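Local coordinates for protein probable M18 family aminopeptidase 1 (Thermotoga maritima, PDB 2GLF) that probably acts as a zinc-dependent M18 metallopeptidase, an aminopeptidase removing residues from the amino end of peptides, modelled here with manganese ions as a twelve-chain assembly, at residues E278-G281 against S282-N285; R291-L294 against K295-Q299; G121-K124 against Y125-L128. All coordinates share one frame; numbering follows the deposited sequence.

Contact 1: E278-G281 against S282-N285. With MN (manganese (II) ion), chain F.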
# COMPACT_ATOMS: atom_id res chain seq x y z
N GLU A 278 6.68 7.41 -40.87
CA GLU A 278 5.37 7.66 -40.27
C GLU A 278 5.29 7.03 -38.88
O GLU A 278 4.77 7.63 -37.95
CB GLU A 278 4.24 7.11 -41.14
CG GLU A 278 3.51 5.93 -40.52
CD GLU A 278 2.46 6.32 -39.51
OE1 GLU A 278 1.91 5.41 -38.85
OE2 GLU A 278 2.18 7.53 -39.38
N GLU A 279 5.80 5.80 -38.77
CA GLU A 279 5.78 5.06 -37.51
C GLU A 279 6.51 5.75 -36.36
O GLU A 279 6.52 5.24 -35.25
CB GLU A 279 6.38 3.66 -37.70
CG GLU A 279 5.55 2.68 -38.53
CD GLU A 279 4.21 2.32 -37.91
OE1 GLU A 279 3.95 2.70 -36.75
OE2 GLU A 279 3.41 1.64 -38.57
N ILE A 280 7.14 6.90 -36.62
CA ILE A 280 7.83 7.63 -35.56
C ILE A 280 7.40 9.10 -35.50
O ILE A 280 8.03 9.91 -34.82
CB ILE A 280 9.40 7.56 -35.69
CG1 ILE A 280 9.88 8.03 -37.06
CG2 ILE A 280 9.87 6.14 -35.41
CD1 ILE A 280 9.94 9.55 -37.23
N GLY A 281 6.33 9.43 -36.21
CA GLY A 281 5.83 10.79 -36.21
C GLY A 281 5.93 11.53 -37.54
O GLY A 281 5.33 12.59 -37.70
N SER A 282 6.69 10.97 -38.48
CA SER A 282 6.88 11.55 -39.82
C SER A 282 7.89 12.70 -39.88
O SER A 282 7.71 13.66 -40.63
CB SER A 282 5.54 12.01 -40.41
OG SER A 282 4.66 10.91 -40.59
N ASP A 283 8.96 12.59 -39.09
CA ASP A 283 10.02 13.60 -39.06
C ASP A 283 11.15 13.14 -39.97
O ASP A 283 11.47 11.95 -40.01
CB ASP A 283 10.55 13.77 -37.64
CG ASP A 283 9.50 14.30 -36.68
OD1 ASP A 283 9.12 15.49 -36.81
OD2 ASP A 283 9.04 13.53 -35.81
N GLY A 284 11.76 14.08 -40.69
CA GLY A 284 12.86 13.73 -41.58
C GLY A 284 12.71 14.21 -43.01
O GLY A 284 11.71 14.82 -43.38
N ASN A 285 13.74 13.94 -43.82
CA ASN A 285 13.78 14.31 -45.23
C ASN A 285 12.58 13.72 -45.94
O ASN A 285 11.96 14.36 -46.80
CB ASN A 285 15.05 13.77 -45.87
CG ASN A 285 16.28 14.35 -45.25
OD1 ASN A 285 16.49 15.56 -45.29
ND2 ASN A 285 17.09 13.50 -44.64
MN MN F . 1.65 1.66 -37.54
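Glu278 and Ser282 meet in a local, buried contact round a turn, in the loop that leaves strand 270-275 of the mixed sheet and leads to helix 292-303, right at the metal site. The backbone N of Gly281 reaches back to Glu278 O at 2.9 Å and closes a beta turn, which the chain then passes on to Ser282. There the hydroxyl swings back over the start of the turn, with Ser282 OG 3.9 Å from Glu278 CB. On another side of the turn Ile280 lies along the outgoing chain: its CD1 stands 3.7 Å from Asp283 N and 4.3 Å from Asp283 CB. Glu279 faces away from this packing. Folded by its first two torsions (chi1 -70°, chi2 -64°), it presents its carboxylate to a manganese ion, with OE2 2.0 Å from the metal and OE1 2.6 Å, an unequal grip by both oxygens. Asp249 and His425 complete that site, and the backbone N of Glu279 is tied to Asp94. Glu278 OE1 stops 4.0 Å short of the same ion. At Gly281 a CB would press on the preceding carbonyl. Thus two adjoining acidic residues are sorted by the turn, one bound to the manganese chiefly through OE2, the other with a carboxylate oxygen close to the ion but not bound to it.

Contact 2: R291-L294 against K295-Q299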
# COMPACT_ATOMS: atom_id res chain seq x y z
N ARG A 291 8.46 18.66 -47.33
CA ARG A 291 8.70 19.46 -48.53
C ARG A 291 8.67 18.64 -49.82
O ARG A 291 8.12 19.08 -50.82
CB ARG A 291 10.04 20.20 -48.42
CG ARG A 291 10.19 21.33 -49.43
CD ARG A 291 11.45 22.14 -49.21
NE ARG A 291 11.52 23.30 -50.09
CZ ARG A 291 10.81 24.41 -49.93
NH1 ARG A 291 9.97 24.53 -48.90
NH2 ARG A 291 10.93 25.41 -50.79
N PHE A 292 9.27 17.46 -49.78
CA PHE A 292 9.32 16.55 -50.93
C PHE A 292 8.00 16.51 -51.73
O PHE A 292 8.00 16.57 -52.97
CB PHE A 292 9.66 15.15 -50.44
CG PHE A 292 9.44 14.08 -51.46
CD1 PHE A 292 10.13 14.10 -52.67
CD2 PHE A 292 8.56 13.03 -51.21
CE1 PHE A 292 9.94 13.09 -53.62
CE2 PHE A 292 8.37 12.01 -52.14
CZ PHE A 292 9.06 12.04 -53.35
N TYR A 293 6.90 16.39 -51.00
CA TYR A 293 5.57 16.33 -51.58
C TYR A 293 5.22 17.56 -52.41
O TYR A 293 4.72 17.44 -53.53
CB TYR A 293 4.56 16.14 -50.45
CG TYR A 293 3.12 16.38 -50.82
CD1 TYR A 293 2.55 15.77 -51.94
CD2 TYR A 293 2.30 17.17 -50.01
CE1 TYR A 293 1.19 15.94 -52.24
CE2 TYR A 293 0.96 17.34 -50.30
CZ TYR A 293 0.40 16.72 -51.41
OH TYR A 293 -0.94 16.87 -51.66
N LEU A 294 5.46 18.75 -51.87
CA LEU A 294 5.15 19.96 -52.61
C LEU A 294 6.23 20.24 -53.65
O LEU A 294 5.96 20.84 -54.69
CB LEU A 294 5.02 21.14 -51.65
CG LEU A 294 3.83 20.98 -50.70
CD1 LEU A 294 3.59 22.31 -50.00
CD2 LEU A 294 2.57 20.56 -51.48
N LYS A 295 7.45 19.80 -53.37
CA LYS A 295 8.55 19.99 -54.30
C LYS A 295 8.25 19.16 -55.54
O LYS A 295 8.65 19.52 -56.64
CB LYS A 295 9.86 19.52 -53.67
CG LYS A 295 11.02 19.44 -54.65
CD LYS A 295 12.32 19.19 -53.93
CE LYS A 295 13.35 18.63 -54.88
NZ LYS A 295 12.97 17.27 -55.36
N ALA A 296 7.53 18.06 -55.34
CA ALA A 296 7.15 17.18 -56.44
C ALA A 296 6.06 17.82 -57.28
O ALA A 296 6.05 17.70 -58.50
CB ALA A 296 6.65 15.84 -55.89
N LEU A 297 5.14 18.51 -56.61
CA LEU A 297 4.04 19.17 -57.32
C LEU A 297 4.50 20.44 -58.02
O LEU A 297 4.06 20.74 -59.13
CB LEU A 297 2.89 19.46 -56.34
CG LEU A 297 2.22 18.21 -55.75
CD1 LEU A 297 0.90 18.61 -55.10
CD2 LEU A 297 1.95 17.17 -56.82
N ARG A 298 5.39 21.20 -57.38
CA ARG A 298 5.90 22.42 -57.98
C ARG A 298 6.66 22.11 -59.27
O ARG A 298 6.53 22.82 -60.27
CB ARG A 298 6.81 23.17 -57.00
CG ARG A 298 6.08 24.07 -56.03
CD ARG A 298 7.05 25.01 -55.32
NE ARG A 298 7.89 24.30 -54.35
CZ ARG A 298 7.51 24.01 -53.11
NH1 ARG A 298 6.31 24.36 -52.68
NH2 ARG A 298 8.32 23.34 -52.31
N GLN A 299 7.45 21.04 -59.25
CA GLN A 299 8.21 20.65 -60.43
C GLN A 299 7.25 20.44 -61.59
O GLN A 299 7.49 20.91 -62.70
CB GLN A 299 8.99 19.37 -60.16
CG GLN A 299 9.89 18.95 -61.31
CD GLN A 299 10.90 20.02 -61.68
OE1 GLN A 299 11.68 20.48 -60.85
NE2 GLN A 299 10.90 20.42 -62.95
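Arg291 is stretched straight from CG to NE, with CG anti to the backbone N (chi1 -164°), whereas Arg298, seven residues on, bends at chi3 (-72°) and turns its guanidinium back along the helix. The two side chains cross at about a right angle, and Arg298 NH2 sits over the centre of one face of the Arg291 guanidinium, 3.6 Å from Arg291 CZ, the two planes inclined by 37°. Leu294 lies between them in sequence, and its carbonyl O sits over a face of the Arg298 group while its CB lies 3.6 Å from Arg298 NH1. On another side of the helix Tyr293 and Leu297 make an oblique apolar pair, Tyr293 CE1 being 3.9 Å from Leu297 CD1; Leu294 CD2 is a looser neighbour of that same methyl at 4.4 Å. Beneath these side chains runs the first turn of helix 292-303, with Arg291 as its N-cap residue. Lys295 N bonds to Arg291 O at 2.7 Å, and Arg298 N bonds to Leu294 O at 2.8 Å. Leu297 N to Tyr293 O is longer, 3.3 Å. Tyr293 and Leu297 pack toward helix 310-318, and Leu297 also meets Phe76 of strand 73-77. The arginines look toward acids: Glu310 and Asp314 of the second subunit pair with Arg291, and Arg298 reaches that same Asp314 as well as Glu310 of its own chain. Two closely placed guanidinium groups are therefore shared among carboxylates of two chains, which probably offsets their like charges and makes this helix start an electrostatic part of the subunit interface.

Contact 3: G121-K124 against Y125-L128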
# COMPACT_ATOMS: atom_id res chain seq x y z
N GLY A 121 6.35 1.57 -32.73
CA GLY A 121 5.65 0.92 -31.64
C GLY A 121 5.58 -0.59 -31.61
O GLY A 121 4.50 -1.16 -31.63
N ILE A 122 6.73 -1.25 -31.55
CA ILE A 122 6.78 -2.72 -31.47
C ILE A 122 6.30 -3.08 -30.06
O ILE A 122 6.39 -2.25 -29.15
CB ILE A 122 8.22 -3.26 -31.61
CG1 ILE A 122 9.05 -2.85 -30.38
CG2 ILE A 122 8.86 -2.72 -32.87
CD1 ILE A 122 10.43 -3.45 -30.32
N LYS A 123 5.81 -4.30 -29.84
CA LYS A 123 5.40 -4.66 -28.49
C LYS A 123 6.59 -5.07 -27.65
O LYS A 123 6.59 -4.89 -26.43
CB LYS A 123 4.34 -5.76 -28.49
CG LYS A 123 2.93 -5.19 -28.43
CD LYS A 123 1.95 -6.18 -27.85
CE LYS A 123 0.62 -5.51 -27.60
NZ LYS A 123 -0.33 -6.45 -26.96
N LYS A 124 7.61 -5.62 -28.31
CA LYS A 124 8.85 -6.00 -27.64
C LYS A 124 8.94 -7.46 -27.24
O LYS A 124 9.90 -8.15 -27.63
CB LYS A 124 9.10 -5.10 -26.42
CG LYS A 124 10.56 -4.81 -26.13
CD LYS A 124 10.69 -3.56 -25.27
CE LYS A 124 10.08 -2.36 -25.98
NZ LYS A 124 10.26 -1.07 -25.25
N TYR A 125 7.98 -7.96 -26.47
CA TYR A 125 8.05 -9.36 -26.10
C TYR A 125 7.80 -10.21 -27.35
O TYR A 125 8.05 -11.41 -27.34
CB TYR A 125 7.05 -9.71 -24.99
CG TYR A 125 5.61 -9.37 -25.26
CD1 TYR A 125 5.05 -8.21 -24.74
CD2 TYR A 125 4.80 -10.22 -26.01
CE1 TYR A 125 3.70 -7.90 -24.96
CE2 TYR A 125 3.46 -9.92 -26.24
CZ TYR A 125 2.91 -8.76 -25.71
OH TYR A 125 1.58 -8.47 -25.90
N HIS A 126 7.31 -9.58 -28.41
CA HIS A 126 7.05 -10.27 -29.67
C HIS A 126 8.36 -10.73 -30.32
O HIS A 126 8.42 -11.79 -30.93
CB HIS A 126 6.36 -9.35 -30.69
CG HIS A 126 4.91 -9.10 -30.44
ND1 HIS A 126 4.04 -10.09 -30.05
CD2 HIS A 126 4.17 -7.98 -30.59
CE1 HIS A 126 2.82 -9.59 -29.97
NE2 HIS A 126 2.87 -8.31 -30.30
N TRP A 127 9.39 -9.90 -30.16
CA TRP A 127 10.69 -10.13 -30.78
C TRP A 127 11.66 -11.09 -30.10
O TRP A 127 12.81 -11.20 -30.51
CB TRP A 127 11.37 -8.77 -31.00
CG TRP A 127 10.51 -7.86 -31.82
CD1 TRP A 127 9.34 -7.26 -31.42
CD2 TRP A 127 10.64 -7.58 -33.22
NE1 TRP A 127 8.74 -6.63 -32.49
CE2 TRP A 127 9.52 -6.82 -33.60
CE3 TRP A 127 11.60 -7.91 -34.19
CZ2 TRP A 127 9.33 -6.38 -34.92
CZ3 TRP A 127 11.41 -7.47 -35.49
CH2 TRP A 127 10.28 -6.71 -35.84
N LEU A 128 11.19 -11.80 -29.08
CA LEU A 128 12.06 -12.76 -28.40
C LEU A 128 11.79 -14.18 -28.90
O LEU A 128 10.63 -14.57 -29.13
CB LEU A 128 11.84 -12.66 -26.89
CG LEU A 128 12.29 -11.32 -26.30
CD1 LEU A 128 11.74 -11.16 -24.90
CD2 LEU A 128 13.81 -11.24 -26.30
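Lys123 NZ donates to Tyr125 OH over 3.0 Å, and the two side chains run side by side, pointing the same way, so that both polar ends arrive together. Beyond CG the lysine chain is fully extended (chi3 171°, chi4 -176°), which carries NZ out to the level of the hydroxyl. Neither ends there. The ammonium also forms a salt bridge with Asp169 and a hydrogen bond to the carbonyl of Leu164, both of a third subunit, while the phenol is hydrogen-bonded to Asp163 of that subunit. The tyrosine oxygen thus accepts from the lysine on one hand and is held across the interface on the other. The aliphatic part of Lys123 serves as packing: its CB lies over one face of the Tyr125 ring, offset toward the rim, and the stem also passes beside His126. Replacing Lys123 by a methionine would probably leave Asp169 of the third subunit without its cation and deprive the Tyr125 hydroxyl of a donor. In the backbone, Trp127 N bonds to Lys124 O at 3.1 Å, closing a beta turn; the N-H comes from well above the carbonyl plane, not along a lone pair. Tyr125 N makes a weak bond to Lys123 O, 3.4 Å. Lys124 sends its own ammonium elsewhere, to Asp396 of the second subunit. The apolar partners are Ile122 and Trp127, crossing at about a right angle, with Ile122 CD1 over the indole face, 4.1 Å from Trp127 CD1. The whole bend links strands 111-119 and 132-139 of the six-stranded antiparallel sheet. Ile122 and Trp127 both rest on Leu98 of strand 97-108, and Gly121 O accepts from ND1 of the manganese ligand His425, a second-shell hold just ahead of strand 429-432.

All three are local contacts, mostly buried, and each touches the second subunit. Contact 1 lies nearest the centre of the chain and sets a metal ligand; contact 3 belongs to the antiparallel sheet's connecting loop and reaches a third subunit as well. Contact 2, in the helix that follows contact 1 along the chain, lies on the other side of the chain's centre from contact 3, about 36 Å between centres. Contacts 1 and 3 meet at His425: Glu279 binds the same manganese as this histidine, and Gly121 O accepts a hydrogen bond from its ND1. Acids and manganese dominate contact 1, whereas arginines in contact 2 and lysines in contact 3 seek carboxylates of other chains.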